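Local coordinates for protein tumor necrosis factor receptor superfamily member 11B (Mus musculus, PDB 4E4D) that acts as a soluble decoy receptor for the cytokine RANKL, here through its cysteine-rich ligand-binding part, and so restrains the formation and activity of osteoclasts, at residues 47-51 and 76-81; 65-71 and 82-87; 89-93 and 114-118. One frame throughout, in Å; residues are numbered along the deposited sequence.

Contact 1: 47-51 and 76-81; sequences HSYTD and CNRTHN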
# COMPACT_ATOMS: atom_id res chain seq x y z
N HIS B 47 6.50 13.33 -27.54
CA HIS B 47 6.15 13.22 -26.12
C HIS B 47 7.28 12.60 -25.29
O HIS B 47 7.03 11.84 -24.35
CB HIS B 47 4.87 12.41 -25.95
CG HIS B 47 3.70 12.95 -26.71
ND1 HIS B 47 3.09 12.26 -27.74
CD2 HIS B 47 3.05 14.13 -26.62
CE1 HIS B 47 2.11 12.98 -28.23
NE2 HIS B 47 2.06 14.13 -27.57
N SER B 48 8.52 12.92 -25.65
CA SER B 48 9.68 12.47 -24.89
C SER B 48 10.82 13.47 -25.08
O SER B 48 10.72 14.37 -25.92
CB SER B 48 10.11 11.07 -25.35
OG SER B 48 10.46 11.06 -26.72
N TYR B 49 11.89 13.32 -24.30
CA TYR B 49 12.97 14.29 -24.34
C TYR B 49 14.26 13.76 -23.73
O TYR B 49 14.29 12.69 -23.12
CB TYR B 49 12.56 15.56 -23.60
CG TYR B 49 12.60 15.41 -22.10
CD1 TYR B 49 11.50 14.92 -21.40
CD2 TYR B 49 13.73 15.76 -21.38
CE1 TYR B 49 11.53 14.78 -20.03
CE2 TYR B 49 13.78 15.62 -20.00
CZ TYR B 49 12.67 15.13 -19.33
OH TYR B 49 12.70 15.00 -17.97
N THR B 50 15.33 14.54 -23.89
CA THR B 50 16.61 14.28 -23.26
C THR B 50 17.31 15.62 -23.06
O THR B 50 17.34 16.45 -23.97
CB THR B 50 17.49 13.35 -24.12
OG1 THR B 50 16.99 12.01 -24.05
CG2 THR B 50 18.93 13.36 -23.63
N ASP B 51 17.86 15.84 -21.87
CA ASP B 51 18.38 17.16 -21.50
C ASP B 51 19.85 17.15 -21.12
O ASP B 51 20.31 18.03 -20.38
CB ASP B 51 17.55 17.74 -20.35
CG ASP B 51 17.51 16.82 -19.15
OD1 ASP B 51 18.41 15.97 -19.01
OD2 ASP B 51 16.56 16.94 -18.34
N CYS B 76 6.34 20.79 -23.66
CA CYS B 76 7.29 19.70 -23.80
C CYS B 76 8.10 19.83 -25.09
O CYS B 76 7.55 20.08 -26.16
CB CYS B 76 6.56 18.36 -23.78
SG CYS B 76 7.63 16.93 -24.05
N ASN B 77 9.41 19.65 -24.97
CA ASN B 77 10.31 19.71 -26.12
C ASN B 77 11.26 18.51 -26.10
O ASN B 77 11.40 17.85 -25.07
CB ASN B 77 11.11 21.02 -26.10
CG ASN B 77 11.68 21.37 -27.45
OD1 ASN B 77 11.97 20.50 -28.26
ND2 ASN B 77 11.84 22.67 -27.70
N ARG B 78 11.90 18.24 -27.22
CA ARG B 78 12.84 17.12 -27.30
C ARG B 78 14.06 17.35 -26.40
O ARG B 78 14.79 16.41 -26.10
CB ARG B 78 13.29 16.88 -28.74
CG ARG B 78 12.18 16.35 -29.64
CD ARG B 78 12.71 15.86 -30.99
NE ARG B 78 13.39 16.91 -31.74
CZ ARG B 78 14.71 17.08 -31.80
NH1 ARG B 78 15.53 16.27 -31.16
NH2 ARG B 78 15.21 18.08 -32.52
N THR B 79 14.27 18.59 -25.98
CA THR B 79 15.43 18.93 -25.16
C THR B 79 15.07 19.15 -23.69
O THR B 79 15.92 19.01 -22.81
CB THR B 79 16.14 20.19 -25.69
OG1 THR B 79 15.22 21.29 -25.73
CG2 THR B 79 16.69 19.94 -27.08
N HIS B 80 13.82 19.51 -23.41
CA HIS B 80 13.40 19.77 -22.03
C HIS B 80 12.01 19.22 -21.72
O HIS B 80 11.17 19.05 -22.61
CB HIS B 80 13.43 21.27 -21.74
CG HIS B 80 12.54 22.09 -22.63
ND1 HIS B 80 13.03 22.91 -23.62
CD2 HIS B 80 11.19 22.20 -22.68
CE1 HIS B 80 12.03 23.50 -24.24
NE2 HIS B 80 10.90 23.09 -23.69
N ASN B 81 11.78 18.94 -20.44
CA ASN B 81 10.50 18.41 -19.98
C ASN B 81 9.44 19.50 -19.87
O ASN B 81 9.76 20.69 -19.86
CB ASN B 81 10.67 17.75 -18.61
CG ASN B 81 9.43 17.03 -18.14
OD1 ASN B 81 8.56 16.67 -18.95
ND2 ASN B 81 9.32 16.82 -16.84

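Contact 2: 65-71 and 82-87; sequences VCKELQS and RVCECE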
# COMPACT_ATOMS: atom_id res chain seq x y z
N VAL B 65 1.35 15.33 -16.01
CA VAL B 65 0.36 16.26 -16.53
C VAL B 65 0.18 17.41 -15.54
O VAL B 65 0.34 17.22 -14.34
CB VAL B 65 -1.00 15.56 -16.73
CG1 VAL B 65 -2.08 16.57 -17.13
CG2 VAL B 65 -0.88 14.46 -17.77
N CYS B 66 -0.15 18.59 -16.05
CA CYS B 66 -0.37 19.76 -15.20
C CYS B 66 -1.64 19.61 -14.37
O CYS B 66 -2.68 19.18 -14.89
CB CYS B 66 -0.45 21.03 -16.04
SG CYS B 66 1.12 21.52 -16.80
N LYS B 67 -1.56 19.96 -13.10
CA LYS B 67 -2.69 19.83 -12.18
C LYS B 67 -3.80 20.85 -12.48
O LYS B 67 -3.72 21.59 -13.45
CB LYS B 67 -2.22 19.96 -10.73
CG LYS B 67 -1.45 18.75 -10.21
CD LYS B 67 -0.01 18.74 -10.68
CE LYS B 67 0.79 17.62 -10.03
NZ LYS B 67 0.33 16.27 -10.47
N GLU B 68 -4.82 20.87 -11.62
CA GLU B 68 -6.02 21.68 -11.85
C GLU B 68 -5.74 23.17 -11.95
O GLU B 68 -6.11 23.82 -12.93
CB GLU B 68 -7.04 21.43 -10.74
CG GLU B 68 -7.62 20.02 -10.71
CD GLU B 68 -6.66 19.00 -10.13
OE1 GLU B 68 -5.98 19.32 -9.13
OE2 GLU B 68 -6.58 17.88 -10.68
N LEU B 69 -5.09 23.72 -10.93
CA LEU B 69 -4.83 25.16 -10.88
C LEU B 69 -3.42 25.48 -11.34
O LEU B 69 -2.76 26.35 -10.79
CB LEU B 69 -5.05 25.69 -9.46
CG LEU B 69 -6.40 25.35 -8.82
CD1 LEU B 69 -6.59 26.13 -7.53
CD2 LEU B 69 -7.55 25.62 -9.79
N GLN B 70 -2.96 24.76 -12.36
CA GLN B 70 -1.63 24.98 -12.92
C GLN B 70 -1.71 25.40 -14.38
O GLN B 70 -2.69 25.11 -15.07
CB GLN B 70 -0.78 23.72 -12.79
CG GLN B 70 -0.20 23.49 -11.41
CD GLN B 70 0.84 22.38 -11.38
OE1 GLN B 70 0.73 21.41 -12.12
NE2 GLN B 70 1.84 22.54 -10.53
N SER B 71 -0.66 26.08 -14.84
CA SER B 71 -0.54 26.44 -16.24
C SER B 71 0.74 25.83 -16.80
O SER B 71 1.65 25.48 -16.05
CB SER B 71 -0.49 27.96 -16.39
OG SER B 71 0.70 28.49 -15.83
N ARG B 82 8.19 19.09 -19.80
CA ARG B 82 7.09 20.01 -19.53
C ARG B 82 7.33 20.69 -18.19
O ARG B 82 7.81 20.07 -17.24
CB ARG B 82 5.76 19.25 -19.50
CG ARG B 82 4.56 20.10 -19.13
CD ARG B 82 3.29 19.27 -19.06
NE ARG B 82 3.02 18.56 -20.31
CZ ARG B 82 3.28 17.27 -20.52
NH1 ARG B 82 3.82 16.50 -19.58
NH2 ARG B 82 3.00 16.73 -21.70
N VAL B 83 6.99 21.98 -18.11
CA VAL B 83 7.13 22.73 -16.87
C VAL B 83 5.80 23.36 -16.47
O VAL B 83 5.28 24.23 -17.17
CB VAL B 83 8.19 23.84 -17.00
CG1 VAL B 83 8.28 24.64 -15.71
CG2 VAL B 83 9.54 23.25 -17.36
N CYS B 84 5.25 22.90 -15.35
CA CYS B 84 3.97 23.40 -14.87
C CYS B 84 4.16 24.35 -13.70
O CYS B 84 5.05 24.17 -12.87
CB CYS B 84 3.08 22.23 -14.45
SG CYS B 84 2.79 21.02 -15.77
N GLU B 85 3.31 25.38 -13.64
CA GLU B 85 3.37 26.38 -12.58
C GLU B 85 1.98 26.65 -12.02
O GLU B 85 1.00 26.67 -12.77
CB GLU B 85 3.98 27.68 -13.12
CG GLU B 85 4.17 28.76 -12.08
CD GLU B 85 4.67 30.06 -12.68
OE1 GLU B 85 4.82 30.13 -13.92
OE2 GLU B 85 4.92 31.02 -11.92
N CYS B 86 1.89 26.86 -10.71
CA CYS B 86 0.61 27.11 -10.06
C CYS B 86 0.15 28.55 -10.26
O CYS B 86 0.95 29.44 -10.55
CB CYS B 86 0.70 26.80 -8.57
SG CYS B 86 0.71 25.04 -8.16
N GLU B 87 -1.15 28.76 -10.10
CA GLU B 87 -1.74 30.09 -10.23
C GLU B 87 -1.10 31.07 -9.25
O GLU B 87 -0.30 30.68 -8.40
CB GLU B 87 -3.24 30.04 -9.96
CG GLU B 87 -4.05 29.34 -11.04
CD GLU B 87 -5.51 29.22 -10.68
OE1 GLU B 87 -5.90 29.69 -9.59
OE2 GLU B 87 -6.28 28.65 -11.49

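Contact 3: 89-93 and 114-118; sequences GRYLE and TPERN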
# COMPACT_ATOMS: atom_id res chain seq x y z
N GLY B 89 -0.83 33.26 -6.08
CA GLY B 89 -1.34 33.13 -4.72
C GLY B 89 -1.36 31.69 -4.24
O GLY B 89 -1.91 31.40 -3.17
N ARG B 90 -0.77 30.79 -5.02
CA ARG B 90 -0.74 29.37 -4.66
C ARG B 90 0.65 28.78 -4.83
O ARG B 90 1.51 29.37 -5.48
CB ARG B 90 -1.74 28.59 -5.51
CG ARG B 90 -3.18 29.00 -5.31
CD ARG B 90 -4.13 28.20 -6.19
NE ARG B 90 -5.52 28.56 -5.96
CZ ARG B 90 -6.28 28.07 -4.98
NH1 ARG B 90 -5.79 27.18 -4.13
NH2 ARG B 90 -7.53 28.47 -4.85
N TYR B 91 0.86 27.61 -4.23
CA TYR B 91 2.13 26.90 -4.35
C TYR B 91 1.86 25.40 -4.36
O TYR B 91 0.85 24.94 -3.82
CB TYR B 91 3.06 27.25 -3.19
CG TYR B 91 2.65 26.62 -1.88
CD1 TYR B 91 1.56 27.10 -1.17
CD2 TYR B 91 3.36 25.55 -1.36
CE1 TYR B 91 1.19 26.52 0.03
CE2 TYR B 91 3.00 24.97 -0.16
CZ TYR B 91 1.91 25.46 0.53
OH TYR B 91 1.54 24.89 1.72
N LEU B 92 2.76 24.64 -4.97
CA LEU B 92 2.57 23.20 -5.10
C LEU B 92 2.94 22.47 -3.81
O LEU B 92 4.10 22.46 -3.40
CB LEU B 92 3.40 22.65 -6.27
CG LEU B 92 3.21 21.17 -6.57
CD1 LEU B 92 1.76 20.87 -6.92
CD2 LEU B 92 4.13 20.72 -7.69
N GLU B 93 1.94 21.86 -3.18
CA GLU B 93 2.15 21.07 -1.98
C GLU B 93 1.68 19.63 -2.23
O GLU B 93 0.48 19.36 -2.27
CB GLU B 93 1.38 21.67 -0.80
CG GLU B 93 1.52 20.91 0.50
CD GLU B 93 2.95 20.89 1.02
OE1 GLU B 93 3.22 20.13 1.98
OE2 GLU B 93 3.79 21.64 0.49
N THR B 114 6.46 31.93 -3.20
CA THR B 114 6.80 31.49 -4.55
C THR B 114 5.86 30.36 -4.95
O THR B 114 5.35 29.63 -4.09
CB THR B 114 8.25 30.98 -4.61
OG1 THR B 114 9.12 31.96 -4.02
CG2 THR B 114 8.69 30.73 -6.04
N PRO B 115 5.61 30.20 -6.26
CA PRO B 115 4.78 29.08 -6.72
C PRO B 115 5.35 27.70 -6.34
O PRO B 115 4.70 26.69 -6.61
CB PRO B 115 4.77 29.25 -8.24
CG PRO B 115 4.95 30.71 -8.44
CD PRO B 115 5.87 31.16 -7.35
N GLU B 116 6.53 27.67 -5.73
CA GLU B 116 7.13 26.42 -5.28
C GLU B 116 7.36 26.41 -3.77
O GLU B 116 7.81 25.41 -3.21
CB GLU B 116 8.45 26.17 -6.00
CG GLU B 116 8.31 25.76 -7.46
CD GLU B 116 7.78 26.89 -8.34
OE1 GLU B 116 7.92 28.07 -7.95
OE2 GLU B 116 7.23 26.58 -9.42
N ARG B 117 7.04 27.51 -3.10
CA ARG B 117 7.25 27.61 -1.66
C ARG B 117 6.16 28.43 -0.98
O ARG B 117 5.63 29.39 -1.56
CB ARG B 117 8.62 28.22 -1.36
CG ARG B 117 9.78 27.46 -1.98
CD ARG B 117 11.12 27.94 -1.44
NE ARG B 117 12.24 27.28 -2.10
CZ ARG B 117 12.67 26.05 -1.82
NH1 ARG B 117 12.07 25.33 -0.88
NH2 ARG B 117 13.70 25.54 -2.47
N ASN B 118 5.82 28.06 0.25
CA ASN B 118 4.78 28.73 1.00
C ASN B 118 5.30 30.00 1.67
O ASN B 118 6.51 30.17 1.82
CB ASN B 118 4.20 27.78 2.05
CG ASN B 118 2.85 28.23 2.57
OD1 ASN B 118 2.28 29.21 2.08
ND2 ASN B 118 2.32 27.51 3.55

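Contact 1: 47-51 and 76-81
Small disulfide-rich modules have little apolar core, and here the ring of Tyr49 packs against the backbone of a loop. With 90 Å² covered by 76-81, far more than any other residue of the pair, it directs its CA-to-CB bond at the loop. Its CB comes to 3.0 Å from Asn77 O, and one face of the ring lies over Asn81 CA and His80 C, so the phenol meets main chain as much as side chain. Arg78, next in covered area, contributes mainly its carbonyl: Thr50 N donates to Arg78 O at 2.9 Å, and the same oxygen takes a CA-H...O contact from Tyr49 CA at 3.3 Å. Asn81 closes the far end, its CB 3.4 Å from Tyr49 CZ, while its amide ND2 is held by Ser63 O. Within the loop, Asn77 N is bonded to His80 O at 3.0 Å. Nearby, strand 48-49 pairs with strand 60-61. Together with the Cys62-Cys76 disulfide, a tyrosine ring laid on the loop before the last cysteine is consistent with the cysteine-rich fold of TNF receptors, here the second repeat.

Contact 2: 65-71 and 82-87
Three backbone hydrogen bonds define this ladder. Ser71 N gives to Glu85 O at 2.7 Å and Glu85 N returns to Ser71 O at 2.9 Å, which makes the two residues an antiparallel hydrogen-bonded pair; two residues away on each segment, Glu87 N donates to Leu69 O at 3.0 Å. Between these bonds Gln70 and Cys86 form the non-hydrogen-bonded pair, their CA atoms 4.2 Å apart, and CA-H...O contacts such as Gln70 CA to Glu85 O at 3.1 Å fill the gap. The Gln70 side chain then folds back on its own segment: OE1 accepts from Lys67 N at 2.9 Å, spanning the type I turn from Lys67 to Gln70 that leads into the strand. Ahead of the turn, Cys66 SG is bonded to Cys84 SG (2.0 Å, chi3 -81°), tying the loop before the turn to strand 83-86. Around this disulfide, Arg82 CD packs 3.9 Å from Cys66 SG and Gln70 OE1 lies 3.4 Å from Cys84 CB. Separately, Gln70 NE2 sits 3.6 Å from Cys86 SG, whose disulfide partner is Cys97. Outside the two segments, Glu68 and Leu69 meet basic and aromatic side chains of a RANKL chain. An antiparallel hairpin whose preceding loop is disulfide-bonded to its second strand is a recurring element of TNF-receptor cysteine-rich domains, here ending the second repeat and entering the third.

Contact 3: 89-93 and 114-118
Gly89 enters the strand with a positive phi of 91°, a conformation in which a CB would collide with the preceding carbonyl oxygen. From Arg90 to Leu92 the chain runs beside the 114-118 loop. The backbone of Arg90 faces that loop, its O receiving a CA-H...O contact from Pro115 CA at 3.5 Å, whereas its CA-to-CB bond points away; the guanidinium is engaged by an acidic side chain of a RANKL chain and by Cys97 O. Tyr91 turns inward and loses 92 Å² to the loop. Its CB lies 3.4 Å from Thr114 O and 3.7 Å from Arg117 O, and its ring offers one face to Asn118 CB, which stands 3.8 Å from the ring centroid in a CH-pi contact. The Asn118 carboxamide oxygen, OD1, accepts a hydrogen bond from Arg101 N. Leu92 then supplies the one hydrogen bond across the pair, its N donating to Pro115 O at 3.3 Å. That acceptor is presented by a type I turn from Thr114 to Arg117, closed by Arg117 N to Thr114 O at 2.9 Å. The chemistry therefore depends on a single backbone hydrogen bond, weakly polar CH contacts and one aromatic face. The segments share no salt bridge; the charge of Arg90 is directed to RANKL, where it makes a salt bridge, while Tyr91 packs on the turn.

How the contacts relate
The three contacts follow the elongated receptor as its second repeat gives way to its third. Contacts 1 and 2, with centres about 17 Å apart, cross along the chain: their segments alternate, though apart from the junction where 76-81 runs into 82-87 they do not touch. Contact 3 comes later in the sequence yet its centre is only about 11 Å from that of contact 2, and the two touch, with Leu69 CD1 3.1 Å from Arg90 NE and Glu85 OE2 3.5 Å from Pro115 CG. Contacts 1 and 3, about 25 Å apart between centres, do not meet. In both, a tyrosine packs on a loop, a repeat-to-repeat echo, and all three contacts have residues within reach of RANKL.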